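Local coordinates for Mgp-operon protein 3 (Mycoplasma pneumoniae M129, PDB 6TM0) that probably acts as a surface adhesin that binds sialylated oligosaccharides and helps the mycoplasma attach to host cells, at residues A[741-746]-A[761-766]. Sequence-based numbering, arbitrary orientation.
Sequences ANFPEA and STLESQ
Ala741 and Glu764 join two arms of one long surface loop, which runs from strand 723-732 to strand 779-786 of this adhesin, whose MgpC family belongs to the β-propeller clan. Neither arm is a regular strand, yet the backbone pairs locally: Ala741 N donates to Glu764 O at 2.8 Å, and the donor nitrogen is tilted 33° from the carbonyl plane. One residue on, the side chain of Asn742 reaches the same residue, Glu764, through its backbone N. With its CG anti to the carbonyl carbon (chi1 -48°), Asn742 swings its amide across to the 761-766 arm, and OD1 takes a weak, bent bond from Glu764 N at 3.3 Å (N-H...O 124°). The same OD1 lies 3.5 Å from Leu763 CD1.

Leu763 is the buried member of the contact. Its CG is anti to the backbone N, and CD1 approaches CE1 of the Phe743 ring obliquely at 3.7 Å, the two side chains crossing at about a right angle. CB of Asn742 sits over the centre of one face of that ring. Helix 666-673 completes this apolar patch, with Leu673 touching Phe743 and Val669 touching Leu763.

Farther along the 761-766 segment, Gln766 places its CG between the backbone N and the carbonyl carbon and then runs extended past Ala741, with OE1 3.4 Å from Ala741 CA. The strongest polar partner of its amide lies just before the 741-746 segment: NE2 donates to the carbonyl of Tyr738, and NE2 also lies 3.4 Å from Pro744 CB.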
loop_
_atom_site.group_PDB
_atom_site.type_symbol
_atom_site.label_atom_id
_atom_site.label_comp_id
_atom_site.label_asym_id
_atom_site.label_seq_id
_atom_site.Cartn_x
_atom_site.Cartn_y
_atom_site.Cartn_z
ATOM N N ALA A 741 -11.879 5.957 -19.066
ATOM C CA ALA A 741 -12.381 6.296 -20.395
ATOM C C ALA A 741 -13.351 7.492 -20.423
ATOM O O ALA A 741 -13.531 8.099 -21.481
ATOM C CB ALA A 741 -13.006 5.072 -21.045
ATOM N N ASN A 742 -13.941 7.847 -19.266
ATOM C CA ASN A 742 -14.878 8.966 -19.127
ATOM C C ASN A 742 -14.232 10.331 -19.425
ATOM O O ASN A 742 -14.729 11.082 -20.272
ATOM C CB ASN A 742 -15.490 8.982 -17.722
ATOM C CG ASN A 742 -16.009 7.652 -17.253
ATOM O OD1 ASN A 742 -15.254 6.706 -17.047
ATOM N ND2 ASN A 742 -17.314 7.548 -17.075
ATOM N N PHE A 743 -13.107 10.629 -18.752
ATOM C CA PHE A 743 -12.406 11.910 -18.842
ATOM C C PHE A 743 -10.980 11.793 -19.413
ATOM O O PHE A 743 -10.019 11.971 -18.660
ATOM C CB PHE A 743 -12.393 12.595 -17.460
ATOM C CG PHE A 743 -13.321 11.971 -16.446
ATOM C CD1 PHE A 743 -12.901 10.905 -15.657
ATOM C CD2 PHE A 743 -14.621 12.433 -16.290
ATOM C CE1 PHE A 743 -13.770 10.311 -14.744
ATOM C CE2 PHE A 743 -15.483 11.854 -15.355
ATOM C CZ PHE A 743 -15.051 10.797 -14.587
ATOM N N PRO A 744 -10.788 11.549 -20.731
ATOM C CA PRO A 744 -9.418 11.432 -21.251
ATOM C C PRO A 744 -8.818 12.761 -21.745
ATOM O O PRO A 744 -9.378 13.429 -22.623
ATOM C CB PRO A 744 -9.550 10.380 -22.366
ATOM C CG PRO A 744 -11.070 10.186 -22.580
ATOM C CD PRO A 744 -11.765 11.269 -21.799
ATOM N N GLU A 745 -7.670 13.144 -21.162
ATOM C CA GLU A 745 -6.929 14.350 -21.532
ATOM C C GLU A 745 -5.444 13.975 -21.800
ATOM O O GLU A 745 -4.543 14.347 -21.036
ATOM C CB GLU A 745 -7.112 15.466 -20.479
ATOM C CG GLU A 745 -6.764 16.862 -20.980
ATOM C CD GLU A 745 -7.890 17.880 -21.026
ATOM O OE1 GLU A 745 -8.657 17.972 -20.040
ATOM O OE2 GLU A 745 -7.992 18.606 -22.044
ATOM N N ALA A 746 -5.228 13.187 -22.895
ATOM C CA ALA A 746 -3.949 12.675 -23.417
ATOM C C ALA A 746 -2.981 12.142 -22.350
ATOM O O ALA A 746 -2.189 11.237 -22.616
ATOM C CB ALA A 746 -3.267 13.730 -24.275
ATOM N N SER A 761 -19.359 2.445 -10.228
ATOM C CA SER A 761 -19.903 1.401 -11.097
ATOM C C SER A 761 -20.054 1.795 -12.599
ATOM O O SER A 761 -20.084 0.894 -13.445
ATOM C CB SER A 761 -21.223 0.874 -10.544
ATOM O OG SER A 761 -22.190 1.905 -10.409
ATOM N N THR A 762 -20.152 3.110 -12.933
ATOM C CA THR A 762 -20.280 3.569 -14.334
ATOM C C THR A 762 -18.925 4.004 -14.934
ATOM O O THR A 762 -18.827 4.242 -16.144
ATOM C CB THR A 762 -21.368 4.643 -14.502
ATOM O OG1 THR A 762 -21.028 5.800 -13.749
ATOM C CG2 THR A 762 -22.747 4.150 -14.114
ATOM N N LEU A 763 -17.882 4.060 -14.081
ATOM C CA LEU A 763 -16.507 4.431 -14.409
ATOM C C LEU A 763 -15.794 3.343 -15.242
ATOM O O LEU A 763 -15.259 2.387 -14.679
ATOM C CB LEU A 763 -15.735 4.735 -13.098
ATOM C CG LEU A 763 -14.351 5.373 -13.221
ATOM C CD1 LEU A 763 -14.453 6.809 -13.687
ATOM C CD2 LEU A 763 -13.629 5.342 -11.911
ATOM N N GLU A 764 -15.780 3.511 -16.584
ATOM C CA GLU A 764 -15.107 2.610 -17.537
ATOM C C GLU A 764 -13.606 2.894 -17.504
ATOM O O GLU A 764 -13.201 4.062 -17.534
ATOM C CB GLU A 764 -15.636 2.797 -18.975
ATOM C CG GLU A 764 -15.481 1.556 -19.836
ATOM C CD GLU A 764 -16.687 0.632 -19.901
ATOM O OE1 GLU A 764 -16.850 -0.207 -18.984
ATOM O OE2 GLU A 764 -17.455 0.731 -20.884
ATOM N N SER A 765 -12.787 1.831 -17.428
ATOM C CA SER A 765 -11.333 1.942 -17.357
ATOM C C SER A 765 -10.647 1.851 -18.714
ATOM O O SER A 765 -11.052 1.058 -19.563
ATOM C CB SER A 765 -10.768 0.868 -16.432
ATOM O OG SER A 765 -9.365 1.001 -16.284
ATOM N N GLN A 766 -9.589 2.640 -18.903
ATOM C CA GLN A 766 -8.751 2.567 -20.098
ATOM C C GLN A 766 -7.254 2.385 -19.676
ATOM O O GLN A 766 -6.329 2.590 -20.478
ATOM C CB GLN A 766 -9.016 3.714 -21.104
ATOM C CG GLN A 766 -8.736 5.142 -20.636
ATOM C CD GLN A 766 -9.018 6.178 -21.708
ATOM O OE1 GLN A 766 -9.858 5.996 -22.593
ATOM N NE2 GLN A 766 -8.328 7.305 -21.653
#